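Local structure of fusarinine C esterase sidJ (Aspergillus fumigatus, 6GUP) at residues Ile117-His122 with Met155-Ala160. The protein hydrolyses the ester bonds of the fungal siderophore fusarinine C, but not those of triacetylfusarinine C, as a homodimeric esterase. Residues are numbered along the deposited sequence; the frame is centred on the assembly and turned at random.
Sequences IVLMGH and MPLDGA
The carbonyl O of Ile-117 takes two backbone donors from the neighbouring segment: Asp-158 N lies 2.9 Å from Ile-117 O, nearly in line with the C=O bond, and Gly-159 N adds a weak bond to the same oxygen. Asp-158 also answers with its side chain. Its CG stands beside the backbone N, anti to the carbonyl carbon (chi1 -62°), and OD2, on its anti side and 20° out of the carboxylate plane, accepts Ile-117 N at 3.0 Å in an almost straight bond (165° at the hydrogen). One residue thereby serves both the N-H and the C=O of Ile-117, while its other oxygen, OD1, forms a salt bridge with Arg-275, an arrangement that would favour the charged carboxylate.

Further on the two chains pair as parallel strands, Leu-119 beside Ala-160. Leu-119 N donates a hydrogen bond to Gly-159 O, 3.2 Å away, from above the carbonyl plane, and Ala-160 CA makes a CA-H...O contact with Leu-119 O. Where the chain passes Gly-159, CG1 of Val-118 rests 3.8 Å from the glycine C and O. Among the apolar side chains, CD1 of Leu-157 reaches Leu-119 CB at 3.6 Å and also lies against Leu-119 CD2; both leucines pack against helix 86-108.

Strands 117-122 and 159-163 are neighbours, parallel to each other, in the central sheet of an alpha/beta-hydrolase, and strand 117-122 runs into a GxSxG sequence consistent with the nucleophile elbow of that fold.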
loop_
_atom_site.group_PDB
_atom_site.type_symbol
_atom_site.label_atom_id
_atom_site.label_comp_id
_atom_site.label_asym_id
_atom_site.label_seq_id
_atom_site.Cartn_x
_atom_site.Cartn_y
_atom_site.Cartn_z
ATOM N N ILE A 117 -5.882 -14.655 -19.275
ATOM C CA ILE A 117 -5.306 -13.622 -18.423
ATOM C C ILE A 117 -4.694 -12.516 -19.275
ATOM O O ILE A 117 -3.915 -12.786 -20.189
ATOM C CB ILE A 117 -4.185 -14.149 -17.496
ATOM C CG1 ILE A 117 -4.471 -15.566 -16.948
ATOM C CG2 ILE A 117 -3.950 -13.142 -16.379
ATOM C CD1 ILE A 117 -5.260 -15.628 -15.654
ATOM N N VAL A 118 -5.034 -11.274 -18.938
ATOM C CA VAL A 118 -4.500 -10.089 -19.599
ATOM C C VAL A 118 -3.884 -9.195 -18.528
ATOM O O VAL A 118 -4.500 -8.960 -17.486
ATOM C CB VAL A 118 -5.609 -9.325 -20.351
ATOM C CG1 VAL A 118 -5.076 -8.031 -20.961
ATOM C CG2 VAL A 118 -6.219 -10.209 -21.432
ATOM N N LEU A 119 -2.672 -8.708 -18.788
ATOM C CA LEU A 119 -1.989 -7.782 -17.889
ATOM C C LEU A 119 -2.062 -6.375 -18.474
ATOM O O LEU A 119 -1.564 -6.132 -19.573
ATOM C CB LEU A 119 -0.531 -8.202 -17.700
ATOM C CG LEU A 119 0.261 -7.479 -16.606
ATOM C CD1 LEU A 119 -0.255 -7.837 -15.219
ATOM C CD2 LEU A 119 1.740 -7.806 -16.721
ATOM N N MET A 120 -2.692 -5.460 -17.740
ATOM C CA MET A 120 -2.811 -4.064 -18.157
ATOM C C MET A 120 -1.956 -3.176 -17.260
ATOM O O MET A 120 -2.020 -3.282 -16.035
ATOM C CB MET A 120 -4.269 -3.615 -18.104
ATOM C CG MET A 120 -4.499 -2.201 -18.612
ATOM S SD MET A 120 -6.226 -1.875 -19.000
ATOM C CE MET A 120 -6.109 -0.197 -19.606
ATOM N N GLY A 121 -1.162 -2.307 -17.884
ATOM C CA GLY A 121 -0.336 -1.328 -17.178
ATOM C C GLY A 121 -0.872 0.075 -17.387
ATOM O O GLY A 121 -1.251 0.441 -18.504
ATOM N N HIS A 122 -0.904 0.856 -16.307
ATOM C CA HIS A 122 -1.373 2.240 -16.329
ATOM C C HIS A 122 -0.235 3.138 -15.869
ATOM O O HIS A 122 0.357 2.895 -14.815
ATOM C CB HIS A 122 -2.598 2.386 -15.421
ATOM C CG HIS A 122 -2.865 3.785 -14.956
ATOM N ND1 HIS A 122 -3.560 4.704 -15.712
ATOM C CD2 HIS A 122 -2.546 4.416 -13.799
ATOM C CE1 HIS A 122 -3.646 5.844 -15.048
ATOM N NE2 HIS A 122 -3.039 5.694 -13.885
ATOM N N MET A 155 4.360 -16.877 -15.787
ATOM C CA MET A 155 3.467 -17.525 -16.738
ATOM C C MET A 155 3.293 -16.655 -17.984
ATOM O O MET A 155 3.417 -15.429 -17.901
ATOM C CB MET A 155 2.109 -17.835 -16.104
ATOM C CG MET A 155 1.232 -16.633 -15.766
ATOM S SD MET A 155 -0.437 -17.160 -15.357
ATOM C CE MET A 155 -0.101 -18.170 -13.919
ATOM N N PRO A 156 3.000 -17.280 -19.140
ATOM C CA PRO A 156 2.710 -16.481 -20.329
ATOM C C PRO A 156 1.328 -15.837 -20.251
ATOM O O PRO A 156 0.407 -16.409 -19.660
ATOM C CB PRO A 156 2.776 -17.507 -21.476
ATOM C CG PRO A 156 3.367 -18.744 -20.884
ATOM C CD PRO A 156 2.956 -18.718 -19.449
ATOM N N LEU A 157 1.201 -14.653 -20.844
ATOM C CA LEU A 157 -0.044 -13.892 -20.843
ATOM C C LEU A 157 -0.796 -14.109 -22.152
ATOM O O LEU A 157 -0.180 -14.265 -23.210
ATOM C CB LEU A 157 0.252 -12.401 -20.665
ATOM C CG LEU A 157 1.167 -12.008 -19.500
ATOM C CD1 LEU A 157 1.486 -10.525 -19.569
ATOM C CD2 LEU A 157 0.540 -12.356 -18.160
ATOM N N ASP A 158 -2.125 -14.116 -22.071
ATOM C CA ASP A 158 -2.984 -14.162 -23.262
ATOM C C ASP A 158 -3.147 -12.778 -23.895
ATOM O O ASP A 158 -3.599 -12.666 -25.034
ATOM C CB ASP A 158 -4.355 -14.742 -22.915
ATOM C CG ASP A 158 -4.269 -16.166 -22.405
ATOM O OD1 ASP A 158 -4.061 -17.083 -23.225
ATOM O OD2 ASP A 158 -4.403 -16.363 -21.180
ATOM N N GLY A 159 -2.796 -11.730 -23.150
ATOM C CA GLY A 159 -2.820 -10.365 -23.661
ATOM C C GLY A 159 -2.010 -9.416 -22.800
ATOM O O GLY A 159 -1.702 -9.721 -21.644
ATOM N N ALA A 160 -1.660 -8.267 -23.373
ATOM C CA ALA A 160 -0.934 -7.225 -22.653
ATOM C C ALA A 160 -1.339 -5.844 -23.161
ATOM O O ALA A 160 -1.347 -5.602 -24.368
ATOM C CB ALA A 160 0.565 -7.427 -22.797
#